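Local structure of origin of replication complex subunit 1B (Arabidopsis thaliana, 5HH7) at residues Arg151-Met156 against Leu176-Ala181. The protein binds the unmodified histone H3 tail through its BAH-PHD cassette, the part present here, and belongs to the origin recognition complex, which binds replication origins. Residues are numbered along the deposited sequence; the frame is centred on the assembly and turned at random.
Sequences RARWYM and LTNDFA
Arg153 runs out between the Phe180 ring and Leu176. Arg153 CB lies 3.6 Å from Phe180 CE2. CG, anti to the backbone N (chi1 -173°), sits over one face of that ring in a CH-pi contact, and CD continues past Phe180 CZ. Arg153 NE then gives a nearly straight hydrogen bond, close to the guanidinium plane, to Thr177 O at 2.8 Å. Beyond it, Leu176 CD2 lies over one guanidinium face, toward its rim, 3.6 Å from Arg153 CZ, while NH2 makes a weak bond to Asn178 OD1 and a salt bridge to Glu216; Asn178 ND2 hydrogen-bonds Asp218. On the opposite face of the Phe180 ring the Arg151 guanidinium, in one of its two modelled conformers, stacks flat at 6° in an off-centre cation-pi contact and is salt-bridged to Asp137. Further along, Leu176 CD1 rests on the Tyr155 ring, 3.8 Å from Tyr155 CE1. Trp154 O takes two donors, Thr177 N and Thr177 OG1; that hydroxyl in turn accepts from Asp179 N, closing an ST turn at the corner. Pairing shifts by two residues between Arg153-Phe180 and Tyr155-Leu176, so this is an antiparallel pair interrupted by a beta bulge, joining neighbouring strands of the curled BAH-domain sheet.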
# COMPACT_ATOMS: atom_id res chain seq x y z
N ARG A 151 9.51 -10.84 -12.15
CA ARG A 151 10.42 -11.02 -11.03
C ARG A 151 10.04 -9.97 -10.00
O ARG A 151 10.19 -8.78 -10.23
CB ARG A 151 11.88 -10.83 -11.46
CG ARG A 151 12.88 -11.11 -10.34
CD ARG A 151 14.31 -11.12 -10.84
NE ARG A 151 15.24 -11.61 -9.81
CZ ARG A 151 16.25 -10.90 -9.32
NH1 ARG A 151 16.49 -9.68 -9.77
NH2 ARG A 151 17.04 -11.43 -8.39
N ALA A 152 9.51 -10.43 -8.87
CA ALA A 152 9.04 -9.53 -7.83
C ALA A 152 10.14 -9.22 -6.83
O ALA A 152 10.85 -10.12 -6.39
CB ALA A 152 7.84 -10.14 -7.11
N ARG A 153 10.28 -7.94 -6.48
CA ARG A 153 11.14 -7.54 -5.38
C ARG A 153 10.23 -7.15 -4.22
O ARG A 153 9.53 -6.13 -4.29
CB ARG A 153 12.04 -6.37 -5.77
CG ARG A 153 13.08 -6.01 -4.71
CD ARG A 153 13.95 -4.83 -5.12
NE ARG A 153 14.90 -4.48 -4.06
CZ ARG A 153 15.76 -3.47 -4.13
NH1 ARG A 153 15.80 -2.70 -5.22
NH2 ARG A 153 16.58 -3.22 -3.12
N TRP A 154 10.23 -7.96 -3.17
CA TRP A 154 9.23 -7.85 -2.11
C TRP A 154 9.40 -6.62 -1.22
O TRP A 154 10.51 -6.29 -0.80
CB TRP A 154 9.24 -9.10 -1.23
CG TRP A 154 8.92 -10.37 -1.96
CD1 TRP A 154 9.75 -11.45 -2.12
CD2 TRP A 154 7.70 -10.70 -2.62
NE1 TRP A 154 9.11 -12.43 -2.85
CE2 TRP A 154 7.85 -12.00 -3.16
CE3 TRP A 154 6.49 -10.03 -2.81
CZ2 TRP A 154 6.83 -12.63 -3.88
CZ3 TRP A 154 5.48 -10.66 -3.53
CH2 TRP A 154 5.66 -11.95 -4.05
N TYR A 155 8.28 -5.97 -0.93
CA TYR A 155 8.24 -5.02 0.17
C TYR A 155 8.00 -5.82 1.44
O TYR A 155 7.60 -6.99 1.39
CB TYR A 155 7.12 -3.99 -0.02
CG TYR A 155 7.41 -2.94 -1.08
CD1 TYR A 155 8.22 -1.84 -0.80
CD2 TYR A 155 6.87 -3.04 -2.36
CE1 TYR A 155 8.48 -0.88 -1.75
CE2 TYR A 155 7.13 -2.07 -3.33
CZ TYR A 155 7.94 -0.99 -3.01
OH TYR A 155 8.21 -0.03 -3.95
N MET A 156 8.24 -5.19 2.58
CA MET A 156 7.99 -5.82 3.87
C MET A 156 7.49 -4.78 4.86
O MET A 156 8.04 -3.68 4.94
CB MET A 156 9.26 -6.50 4.40
CG MET A 156 9.13 -7.08 5.81
SD MET A 156 10.63 -7.92 6.37
CE MET A 156 10.61 -9.39 5.35
N LEU A 176 11.70 -1.81 1.26
CA LEU A 176 11.96 -2.60 0.06
C LEU A 176 13.09 -3.58 0.34
O LEU A 176 14.23 -3.19 0.55
CB LEU A 176 12.32 -1.70 -1.12
CG LEU A 176 12.48 -2.43 -2.45
CD1 LEU A 176 11.24 -3.25 -2.75
CD2 LEU A 176 12.77 -1.45 -3.59
N THR A 177 12.78 -4.87 0.35
CA THR A 177 13.78 -5.87 0.70
C THR A 177 14.68 -6.20 -0.48
O THR A 177 14.45 -5.74 -1.61
CB THR A 177 13.14 -7.18 1.19
OG1 THR A 177 12.59 -7.88 0.07
CG2 THR A 177 12.05 -6.89 2.20
N ASN A 178 15.69 -7.02 -0.22
CA ASN A 178 16.50 -7.60 -1.27
C ASN A 178 16.11 -9.05 -1.51
O ASN A 178 16.92 -9.87 -1.95
CB ASN A 178 17.99 -7.48 -0.93
CG ASN A 178 18.45 -6.04 -0.86
OD1 ASN A 178 18.00 -5.19 -1.64
ND2 ASN A 178 19.34 -5.74 0.08
N ASP A 179 14.86 -9.37 -1.19
CA ASP A 179 14.27 -10.67 -1.49
C ASP A 179 13.56 -10.60 -2.84
O ASP A 179 12.76 -9.69 -3.07
CB ASP A 179 13.27 -11.08 -0.42
CG ASP A 179 13.93 -11.54 0.87
OD1 ASP A 179 15.16 -11.37 1.01
OD2 ASP A 179 13.21 -12.08 1.74
N PHE A 180 13.85 -11.55 -3.72
CA PHE A 180 13.22 -11.61 -5.04
C PHE A 180 12.57 -12.97 -5.28
O PHE A 180 13.00 -13.98 -4.72
CB PHE A 180 14.25 -11.37 -6.15
CG PHE A 180 14.88 -10.01 -6.12
CD1 PHE A 180 15.92 -9.73 -5.24
CD2 PHE A 180 14.47 -9.02 -7.00
CE1 PHE A 180 16.52 -8.48 -5.23
CE2 PHE A 180 15.07 -7.77 -6.99
CZ PHE A 180 16.09 -7.50 -6.11
N ALA A 181 11.56 -13.00 -6.14
CA ALA A 181 10.91 -14.26 -6.50
C ALA A 181 10.25 -14.19 -7.87
O ALA A 181 9.78 -13.12 -8.29
CB ALA A 181 9.89 -14.66 -5.44